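Local coordinates for crispr-associated endoribonuclease CAS2 (Thermococcus onnurineus, PDB 5G4D) that belongs to the Cas2 family of the CRISPR adaptation machinery, forming homodimers that join Cas1, and probably acts as a magnesium-dependent endoribonuclease, at the interface of chains A and B. Sequence-based numbering; all coordinates share one arbitrary frame. Chains: chain A/B, Crispr-associated endoribonuclease CAS2.

Contact 1: the interface of chains A and B. Residues chain A 9-11, 62-64; chain B 31-32, 35.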
ATOM      1  N   VAL A   9       4.812  -0.825  -0.784  1.00 11.28           N
ATOM      2  CA  VAL A   9       4.311   0.242  -1.650  1.00 12.55           C
ATOM      3  C   VAL A   9       5.495   1.122  -2.015  1.00 13.21           C
ATOM      4  O   VAL A   9       6.404   1.314  -1.203  1.00 13.84           O
ATOM      5  CB  VAL A   9       3.198   1.068  -0.966  1.00 14.33           C
ATOM      6  CG1 VAL A   9       2.012   0.188  -0.647  1.00 14.95           C
ATOM      7  CG2 VAL A   9       3.730   1.728   0.303  1.00 15.97           C
ATOM      8  N   TYR A  10       5.508   1.644  -3.239  1.00 12.68           N
ATOM      9  CA  TYR A  10       6.671   2.430  -3.639  1.00 15.20           C
ATOM     10  C   TYR A  10       6.262   3.599  -4.519  1.00 16.39           C
ATOM     11  O   TYR A  10       5.288   3.542  -5.271  1.00 16.95           O
ATOM     12  CB  TYR A  10       7.741   1.588  -4.352  1.00 15.04           C
ATOM     13  CG  TYR A  10       7.268   0.814  -5.560  1.00 14.96           C
ATOM     14  CD1 TYR A  10       6.782  -0.477  -5.433  1.00 14.50           C
ATOM     15  CD2 TYR A  10       7.340   1.368  -6.837  1.00 19.13           C
ATOM     16  CE1 TYR A  10       6.353  -1.194  -6.522  1.00 17.25           C
ATOM     17  CE2 TYR A  10       6.922   0.652  -7.947  1.00 20.34           C
ATOM     18  CZ  TYR A  10       6.437  -0.631  -7.782  1.00 19.18           C
ATOM     19  OH  TYR A  10       6.021  -1.366  -8.870  1.00 19.05           O
ATOM     20  N   ASP A  11       7.030   4.668  -4.374  1.00 15.95           N
ATOM     21  CA  ASP A  11       6.855   5.929  -5.086  1.00 18.84           C
ATOM     22  C   ASP A  11       8.233   6.214  -5.674  1.00 18.06           C
ATOM     23  O   ASP A  11       9.111   6.700  -4.957  1.00 19.03           O
ATOM     24  CB  ASP A  11       6.400   7.006  -4.105  1.00 21.63           C
ATOM     25  CG  ASP A  11       5.840   8.218  -4.780  1.00 30.19           C
ATOM     26  OD1 ASP A  11       6.258   8.508  -5.921  1.00 28.19           O
ATOM     27  OD2 ASP A  11       4.976   8.876  -4.153  1.00 35.07           O
ATOM     28  N   SER A  62      10.834   6.582  -2.630  1.00 20.03           N
ATOM     29  CA  SER A  62      10.436   6.091  -1.317  1.00 23.37           C
ATOM     30  C   SER A  62       9.768   4.732  -1.447  1.00 21.51           C
ATOM     31  O   SER A  62       8.847   4.554  -2.249  1.00 19.56           O
ATOM     32  CB  SER A  62       9.504   7.080  -0.610  1.00 24.83           C
ATOM     33  OG  SER A  62       8.207   7.079  -1.180  1.00 35.76           O
ATOM     34  N   VAL A  63      10.241   3.778  -0.655  1.00 18.86           N
ATOM     35  CA  VAL A  63       9.640   2.456  -0.545  1.00 19.19           C
ATOM     36  C   VAL A  63       9.255   2.259   0.913  1.00 18.17           C
ATOM     37  O   VAL A  63      10.067   2.512   1.808  1.00 18.43           O
ATOM     38  CB  VAL A  63      10.600   1.341  -1.002  1.00 18.32           C
ATOM     39  CG1 VAL A  63       9.893   0.002  -0.967  1.00 17.67           C
ATOM     40  CG2 VAL A  63      11.180   1.629  -2.391  1.00 18.30           C
ATOM     41  N   VAL A  64       8.014   1.852   1.156  1.00 14.34           N
ATOM     42  CA  VAL A  64       7.545   1.525   2.501  1.00 15.95           C
ATOM     43  C   VAL A  64       7.255   0.034   2.538  1.00 14.25           C
ATOM     44  O   VAL A  64       6.483  -0.476   1.717  1.00 12.44           O
ATOM     45  CB  VAL A  64       6.305   2.340   2.900  1.00 17.39           C
ATOM     46  CG1 VAL A  64       5.787   1.884   4.270  1.00 16.65           C
ATOM     47  CG2 VAL A  64       6.631   3.822   2.925  1.00 19.05           C
TER
ATOM     48  N   VAL B  31       0.589   8.698   3.139  1.00 19.01           N
ATOM     49  CA  VAL B  31       1.902   8.051   3.265  1.00 19.27           C
ATOM     50  C   VAL B  31       2.789   8.370   2.071  1.00 23.62           C
ATOM     51  O   VAL B  31       3.948   8.771   2.222  1.00 21.68           O
ATOM     52  CB  VAL B  31       1.725   6.523   3.425  1.00 18.77           C
ATOM     53  CG1 VAL B  31       3.088   5.797   3.457  1.00 21.71           C
ATOM     54  CG2 VAL B  31       0.889   6.195   4.647  1.00 19.09           C
ATOM     55  N   GLN B  32       2.250   8.195   0.876  1.00 20.61           N
ATOM     56  CA  GLN B  32       2.913   8.536  -0.379  1.00 22.58           C
ATOM     57  C   GLN B  32       1.828   8.485  -1.443  1.00 23.67           C
ATOM     58  O   GLN B  32       0.639   8.378  -1.123  1.00 22.51           O
ATOM     59  CB  GLN B  32       4.078   7.596  -0.688  1.00 25.41           C
ATOM     60  CG  GLN B  32       3.725   6.129  -0.563  1.00 25.41           C
ATOM     61  CD  GLN B  32       4.824   5.210  -1.078  1.00 25.13           C
ATOM     62  OE1 GLN B  32       4.593   4.399  -1.978  1.00 23.32           O
ATOM     63  NE2 GLN B  32       6.024   5.331  -0.509  1.00 23.96           N
ATOM     64  N   VAL B  35      -1.369   6.060  -1.245  1.00 16.38           N
ATOM     65  CA  VAL B  35      -1.341   5.250  -0.027  1.00 13.51           C
ATOM     66  C   VAL B  35      -1.724   6.117   1.163  1.00 15.22           C
ATOM     67  O   VAL B  35      -1.140   7.188   1.360  1.00 16.16           O
ATOM     68  CB  VAL B  35       0.043   4.630   0.220  1.00 16.93           C
ATOM     69  CG1 VAL B  35       0.002   3.732   1.476  1.00 15.03           C
ATOM     70  CG2 VAL B  35       0.523   3.868  -1.021  1.00 16.00           C
TER
HETATM   71  O   HOH W   1       3.074   4.686  -3.923  1.00 24.33           O
HETATM   72  O   HOH W   2       6.930   7.476   1.685  1.00 36.20           O
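B:Gln32 lays its amide over strands 4-11 and 62-68 of chain A, between the side chains of A:Val9 and A:Asp11, the latter being the predicted magnesium-binding residue of the Cas2 active site. The packed part lies round the flat amide. A:Val9 CG2 rests on one face, 3.9 Å from B:Gln32 CD, and A:Asp11 CB on the other, also 3.9 Å from CD, so a methyl and a methylene clamp the group. The A:Asp11 carboxylate runs antiparallel alongside the glutamine, its plane turned 73° from the amide. Next to this clamp, A:Val9 and B:Val35 meet tip to tip. Branched valines suit the strands here, being stiff and packing against the amide stem. A:Val64 CG2 meets B:Val31 CG1 more loosely at 4.1 Å.

The amide ends need a different environment, and glutamine suits the place because it carries a donor and an acceptor on a long stem, extended beyond CG (chi2 171°). B:Gln32 NE2 makes a short hydrogen bond of 2.9 Å to the hydroxyl A:Ser62 OG, strongly tilted from the amide plane, and a weak one to A:Ser62 O; with water 2, three acceptors share its two N-H groups. OE1 turns to water 1, which also bonds to A:Tyr10 O at 2.8 Å. On the looser, watery side, water 2 joins A:Ser62 OG to B:Val31 O and takes a nearly straight bond, 168° at the hydrogen, from B:Gln32 NE2 at 3.2 Å.

Contact 2: the interface of chains A and B. Residues chain A 7, 31, 37, 72-74; chain B 64-66.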
ATOM      1  N   VAL A   7       3.800  -6.104   2.959  1.00 12.52           N
ATOM      2  CA  VAL A   7       3.114  -5.312   1.938  1.00 12.93           C
ATOM      3  C   VAL A   7       4.074  -4.200   1.578  1.00 12.16           C
ATOM      4  O   VAL A   7       4.514  -3.454   2.463  1.00 12.76           O
ATOM      5  CB  VAL A   7       1.775  -4.724   2.424  1.00 11.78           C
ATOM      6  CG1 VAL A   7       1.178  -3.817   1.332  1.00 13.48           C
ATOM      7  CG2 VAL A   7       0.798  -5.817   2.842  1.00 15.54           C
ATOM      8  N   VAL A  31      -0.272  -6.617  -6.481  1.00 19.01           N
ATOM      9  CA  VAL A  31      -1.641  -6.330  -6.028  1.00 19.27           C
ATOM     10  C   VAL A  31      -2.327  -5.333  -6.948  1.00 23.62           C
ATOM     11  O   VAL A  31      -3.457  -5.547  -7.398  1.00 21.68           O
ATOM     12  CB  VAL A  31      -1.617  -5.808  -4.572  1.00 18.77           C
ATOM     13  CG1 VAL A  31      -3.028  -5.399  -4.096  1.00 21.71           C
ATOM     14  CG2 VAL A  31      -0.984  -6.823  -3.639  1.00 19.09           C
ATOM     15  N   GLU A  37       2.660  -7.787  -2.311  1.00 14.36           N
ATOM     16  CA  GLU A  37       2.573  -8.418  -0.996  1.00 13.86           C
ATOM     17  C   GLU A  37       2.936  -9.898  -1.089  1.00 17.33           C
ATOM     18  O   GLU A  37       2.893 -10.501  -2.164  1.00 18.27           O
ATOM     19  CB  GLU A  37       1.177  -8.249  -0.367  1.00 15.52           C
ATOM     20  CG  GLU A  37       0.048  -8.990  -1.068  1.00 19.92           C
ATOM     21  CD  GLU A  37      -1.276  -8.877  -0.322  1.00 16.49           C
ATOM     22  OE1 GLU A  37      -1.477  -9.655   0.642  1.00 22.48           O
ATOM     23  OE2 GLU A  37      -2.104  -8.021  -0.697  1.00 20.12           O
ATOM     24  N   PRO A  72      -2.651 -10.240   5.925  1.00 15.54           N
ATOM     25  CA  PRO A  72      -3.685  -9.417   6.546  1.00 17.83           C
ATOM     26  C   PRO A  72      -5.031  -9.583   5.865  1.00 19.34           C
ATOM     27  O   PRO A  72      -5.131  -9.874   4.669  1.00 17.58           O
ATOM     28  CB  PRO A  72      -3.150  -7.990   6.363  1.00 17.53           C
ATOM     29  CG  PRO A  72      -2.319  -8.067   5.103  1.00 16.02           C
ATOM     30  CD  PRO A  72      -1.690  -9.445   5.134  1.00 17.27           C
ATOM     31  N   LYS A  73      -6.086  -9.384   6.649  1.00 17.98           N
ATOM     32  CA  LYS A  73      -7.403  -9.304   6.052  1.00 16.28           C
ATOM     33  C   LYS A  73      -7.511  -8.012   5.241  1.00 18.26           C
ATOM     34  O   LYS A  73      -6.853  -7.010   5.535  1.00 16.27           O
ATOM     35  CB  LYS A  73      -8.494  -9.367   7.121  1.00 20.00           C
ATOM     36  CG  LYS A  73      -9.873  -9.275   6.522  1.00 27.07           C
ATOM     37  CD  LYS A  73     -10.952  -9.604   7.502  1.00 33.08           C
ATOM     38  CE  LYS A  73     -10.728  -8.776   8.709  1.00 30.48           C
ATOM     39  NZ  LYS A  73     -11.546  -7.546   8.643  1.00 38.07           N
ATOM     40  N   ARG A  74      -8.306  -8.055   4.179  1.00 21.64           N
ATOM     41  CA  ARG A  74      -8.495  -6.857   3.375  1.00 17.84           C
ATOM     42  C   ARG A  74      -9.863  -6.891   2.722  1.00 22.92           C
ATOM     43  O   ARG A  74     -10.446  -7.956   2.511  1.00 22.43           O
ATOM     44  CB  ARG A  74      -7.390  -6.707   2.318  1.00 16.65           C
ATOM     45  CG  ARG A  74      -7.607  -7.467   1.002  1.00 21.81           C
ATOM     46  CD  ARG A  74      -7.314  -8.966   1.130  1.00 21.31           C
ATOM     47  NE  ARG A  74      -6.075  -9.258   1.857  1.00 21.10           N
ATOM     48  CZ  ARG A  74      -4.859  -9.211   1.315  1.00 19.10           C
ATOM     49  NH1 ARG A  74      -4.704  -8.863   0.037  1.00 21.95           N
ATOM     50  NH2 ARG A  74      -3.802  -9.481   2.059  1.00 19.15           N
TER
ATOM     51  N   VAL B  64      -7.911  -1.177  -2.239  1.00 14.34           N
ATOM     52  CA  VAL B  64      -7.658  -2.271  -1.303  1.00 15.95           C
ATOM     53  C   VAL B  64      -7.503  -1.666   0.081  1.00 14.25           C
ATOM     54  O   VAL B  64      -6.672  -0.772   0.287  1.00 12.44           O
ATOM     55  CB  VAL B  64      -6.419  -3.094  -1.690  1.00 17.39           C
ATOM     56  CG1 VAL B  64      -6.133  -4.156  -0.622  1.00 16.65           C
ATOM     57  CG2 VAL B  64      -6.620  -3.747  -3.045  1.00 19.05           C
ATOM     58  N   ILE B  65      -8.315  -2.133   1.023  1.00 14.17           N
ATOM     59  CA  ILE B  65      -8.282  -1.668   2.403  1.00 14.55           C
ATOM     60  C   ILE B  65      -7.767  -2.818   3.261  1.00 15.55           C
ATOM     61  O   ILE B  65      -8.512  -3.761   3.578  1.00 15.63           O
ATOM     62  CB  ILE B  65      -9.661  -1.190   2.877  1.00 15.58           C
ATOM     63  CG1 ILE B  65     -10.196  -0.131   1.908  1.00 16.52           C
ATOM     64  CG2 ILE B  65      -9.575  -0.661   4.305  1.00 17.28           C
ATOM     65  CD1 ILE B  65     -11.621   0.310   2.220  1.00 20.51           C
ATOM     66  N   TYR B  66      -6.499  -2.731   3.674  1.00 13.31           N
ATOM     67  CA  TYR B  66      -5.958  -3.687   4.636  1.00 13.77           C
ATOM     68  C   TYR B  66      -6.468  -3.331   6.023  1.00 14.29           C
ATOM     69  O   TYR B  66      -6.402  -2.165   6.425  1.00 15.43           O
ATOM     70  CB  TYR B  66      -4.431  -3.653   4.616  1.00 12.92           C
ATOM     71  CG  TYR B  66      -3.838  -4.095   3.296  1.00 13.65           C
ATOM     72  CD1 TYR B  66      -3.691  -5.443   3.003  1.00 16.94           C
ATOM     73  CD2 TYR B  66      -3.425  -3.160   2.343  1.00 14.79           C
ATOM     74  CE1 TYR B  66      -3.151  -5.856   1.800  1.00 16.26           C
ATOM     75  CE2 TYR B  66      -2.892  -3.560   1.131  1.00 14.72           C
ATOM     76  CZ  TYR B  66      -2.758  -4.916   0.871  1.00 17.38           C
ATOM     77  OH  TYR B  66      -2.227  -5.324  -0.329  1.00 17.19           O
TER
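A:Arg74, in strand 73-78, forms an antiparallel beta bridge with B:Tyr66 of strand 62-68, so the C-terminal strand of one subunit is added to the sheet edge of the other. The tyrosine hydroxyl, B:Tyr66 OH, reaches across to donate a 2.7 Å hydrogen bond to the carboxylate oxygen A:Glu37 OE2. The bond comes from above the carboxylate plane, while A:Arg74 NH1 reaches the same OE2 from the opposite face. A:Arg74 NH2 bonds to A:Glu37 OE1 at 2.7 Å through the syn lone pair, giving an end-on salt bridge. Side-on, NE and NH2 both bond to A:Pro72 O, which fixes the guanidinium rotation; the bends at chi2 (-77°) and chi3 (-45°) fold the chain back to allow this. The guanidinium stands 79° from the ring, with B:Tyr66 CE1 over one of its faces. Apolar groups sandwich the ring: A:Val7 CG2 lies 4.0 Å above one face of B:Tyr66, offset toward its rim, B:Val64 CG1 covers the other, and A:Pro72 CG touches B:Tyr66 CD1 at 3.6 Å. Tyrosine suits the place by uniting a greasy ring with one polar tip, and the arginine probably steadies the glutamate's charge. The site fastens the exchanged strand and so helps to hold the Cas2 homodimer together.

Contact 3: the interface of chains A and B. Residues chain A 7, 9, 35, 66; chain B 7, 9, 32, 35, 66.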
ATOM      1  N   VAL A   7       3.800  -6.104   2.959  1.00 12.52           N
ATOM      2  CA  VAL A   7       3.114  -5.312   1.938  1.00 12.93           C
ATOM      3  C   VAL A   7       4.074  -4.200   1.578  1.00 12.16           C
ATOM      4  O   VAL A   7       4.514  -3.454   2.463  1.00 12.76           O
ATOM      5  CB  VAL A   7       1.775  -4.724   2.424  1.00 11.78           C
ATOM      6  CG1 VAL A   7       1.178  -3.817   1.332  1.00 13.48           C
ATOM      7  CG2 VAL A   7       0.798  -5.817   2.842  1.00 15.54           C
ATOM      8  N   VAL A   9       4.812  -0.825  -0.784  1.00 11.28           N
ATOM      9  CA  VAL A   9       4.311   0.242  -1.650  1.00 12.55           C
ATOM     10  C   VAL A   9       5.495   1.122  -2.015  1.00 13.21           C
ATOM     11  O   VAL A   9       6.404   1.314  -1.203  1.00 13.84           O
ATOM     12  CB  VAL A   9       3.198   1.068  -0.966  1.00 14.33           C
ATOM     13  CG1 VAL A   9       2.012   0.188  -0.647  1.00 14.95           C
ATOM     14  CG2 VAL A   9       3.730   1.728   0.303  1.00 15.97           C
ATOM     15  N   VAL A  35       2.032  -1.699  -5.756  1.00 16.38           N
ATOM     16  CA  VAL A  35       1.771  -2.424  -4.512  1.00 13.51           C
ATOM     17  C   VAL A  35       2.061  -3.902  -4.720  1.00 15.22           C
ATOM     18  O   VAL A  35       1.548  -4.504  -5.668  1.00 16.16           O
ATOM     19  CB  VAL A  35       0.319  -2.251  -4.039  1.00 16.93           C
ATOM     20  CG1 VAL A  35       0.113  -2.975  -2.691  1.00 15.03           C
ATOM     21  CG2 VAL A  35      -0.051  -0.765  -3.961  1.00 16.00           C
ATOM     22  N   TYR A  66       5.687  -2.611   4.902  1.00 13.31           N
ATOM     23  CA  TYR A  66       4.942  -2.999   6.097  1.00 13.77           C
ATOM     24  C   TYR A  66       5.287  -4.437   6.448  1.00 14.29           C
ATOM     25  O   TYR A  66       5.266  -5.307   5.573  1.00 15.43           O
ATOM     26  CB  TYR A  66       3.439  -2.867   5.852  1.00 12.92           C
ATOM     27  CG  TYR A  66       2.996  -1.442   5.595  1.00 13.65           C
ATOM     28  CD1 TYR A  66       2.777  -0.570   6.651  1.00 16.94           C
ATOM     29  CD2 TYR A  66       2.796  -0.974   4.294  1.00 14.79           C
ATOM     30  CE1 TYR A  66       2.372   0.732   6.427  1.00 16.26           C
ATOM     31  CE2 TYR A  66       2.401   0.329   4.055  1.00 14.72           C
ATOM     32  CZ  TYR A  66       2.189   1.176   5.133  1.00 17.38           C
ATOM     33  OH  TYR A  66       1.793   2.472   4.908  1.00 17.19           O
TER
ATOM     34  N   VAL B   7      -4.668   0.396   6.206  1.00 12.52           N
ATOM     35  CA  VAL B   7      -3.786   0.896   5.152  1.00 12.93           C
ATOM     36  C   VAL B   7      -4.590   0.804   3.874  1.00 12.16           C
ATOM     37  O   VAL B   7      -5.082  -0.279   3.531  1.00 12.76           O
ATOM     38  CB  VAL B   7      -2.480   0.089   5.019  1.00 11.78           C
ATOM     39  CG1 VAL B   7      -1.666   0.609   3.819  1.00 13.48           C
ATOM     40  CG2 VAL B   7      -1.665   0.119   6.306  1.00 15.54           C
ATOM     41  N   VAL B   9      -4.713   1.472  -0.255  1.00 11.28           N
ATOM     42  CA  VAL B   9      -4.011   1.728  -1.513  1.00 12.55           C
ATOM     43  C   VAL B   9      -5.056   1.762  -2.616  1.00 13.21           C
ATOM     44  O   VAL B   9      -6.048   1.030  -2.560  1.00 13.84           O
ATOM     45  CB  VAL B   9      -2.936   0.657  -1.804  1.00 14.33           C
ATOM     46  CG1 VAL B   9      -1.883   0.664  -0.720  1.00 14.95           C
ATOM     47  CG2 VAL B   9      -3.577  -0.724  -1.916  1.00 15.97           C
ATOM     48  N   GLN B  32       2.250   8.195   0.876  1.00 20.61           N
ATOM     49  CA  GLN B  32       2.913   8.536  -0.379  1.00 22.58           C
ATOM     50  C   GLN B  32       1.828   8.485  -1.443  1.00 23.67           C
ATOM     51  O   GLN B  32       0.639   8.378  -1.123  1.00 22.51           O
ATOM     52  CB  GLN B  32       4.078   7.596  -0.688  1.00 25.41           C
ATOM     53  CG  GLN B  32       3.725   6.129  -0.563  1.00 25.41           C
ATOM     54  CD  GLN B  32       4.824   5.210  -1.078  1.00 25.13           C
ATOM     55  OE1 GLN B  32       4.593   4.399  -1.978  1.00 23.32           O
ATOM     56  NE2 GLN B  32       6.024   5.331  -0.509  1.00 23.96           N
ATOM     57  N   VAL B  35      -1.369   6.060  -1.245  1.00 16.38           N
ATOM     58  CA  VAL B  35      -1.341   5.250  -0.027  1.00 13.51           C
ATOM     59  C   VAL B  35      -1.724   6.117   1.163  1.00 15.22           C
ATOM     60  O   VAL B  35      -1.140   7.188   1.360  1.00 16.16           O
ATOM     61  CB  VAL B  35       0.043   4.630   0.220  1.00 16.93           C
ATOM     62  CG1 VAL B  35       0.002   3.732   1.476  1.00 15.03           C
ATOM     63  CG2 VAL B  35       0.523   3.868  -1.021  1.00 16.00           C
ATOM     64  N   TYR B  66      -6.499  -2.731   3.674  1.00 13.31           N
ATOM     65  CA  TYR B  66      -5.958  -3.687   4.636  1.00 13.77           C
ATOM     66  C   TYR B  66      -6.468  -3.331   6.023  1.00 14.29           C
ATOM     67  O   TYR B  66      -6.402  -2.165   6.425  1.00 15.43           O
ATOM     68  CB  TYR B  66      -4.431  -3.653   4.616  1.00 12.92           C
ATOM     69  CG  TYR B  66      -3.838  -4.095   3.296  1.00 13.65           C
ATOM     70  CD1 TYR B  66      -3.691  -5.443   3.003  1.00 16.94           C
ATOM     71  CD2 TYR B  66      -3.425  -3.160   2.343  1.00 14.79           C
ATOM     72  CE1 TYR B  66      -3.151  -5.856   1.800  1.00 16.26           C
ATOM     73  CE2 TYR B  66      -2.892  -3.560   1.131  1.00 14.72           C
ATOM     74  CZ  TYR B  66      -2.758  -4.916   0.871  1.00 17.38           C
ATOM     75  OH  TYR B  66      -2.227  -5.324  -0.329  1.00 17.19           O
TER
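A:Val9 and B:Val9 meet at an angle at the centre of the dimer, their CG1 methyls 3.9 Å apart where the two-fold relation brings the two 4-11 strands close. Both CG1 groups lie anti to their own carbonyl carbons (chi1 -62°), which aims them at the partner subunit. Valine suits a symmetric centre: it is compact, branched and wholly apolar, so a residue can pack against its own copy without burying a polar group.

One step outward, A:Val35 meets B:Val9 tip to tip, with CG2 3.9 Å from the CB of B:Val9. A:Val35 also brings CG1 to B:Tyr66 OH at 4.1 Å as the two side chains pass alongside, pointing opposite ways; B:Val35 does the same with A:Tyr66. The tyrosines therefore flank the valine layer, with the carbon part of each ring turned to methyls. Over one face of the A:Tyr66 ring stand both methyls of B:Val7, CG1 4.1 Å from A:Tyr66 CE2.

At the rim the chemistry turns polar. The B:Tyr66 hydroxyl beside the A:Val35 methyl is the oxygen that bonds to A:Glu37, and A:Tyr66 has the symmetric twin. The amide of B:Gln32 caps the outer side of A:Val9, its OE1 3.6 Å from A:Val9 CG2.

The three contacts are parts of one two-fold interface between the subunits of the Cas2 homodimer. Contact 3 is the middle: its centre is about 7 Å from that of contact 1 and about 8 Å from that of contact 2, while contacts 1 and 2 are about 14 Å apart. Contact 3 shares A:Val9, B:Gln32 and B:Val35 with contact 1, and A:Val7 and B:Tyr66 with contact 2. Strand 4-11 of chain A runs through all three, so the apolar face that joins the sheets also links the neighbourhood of the predicted metal-binding aspartate to the strand exchanged at contact 2. Symmetry repeats each arrangement with the chains swapped.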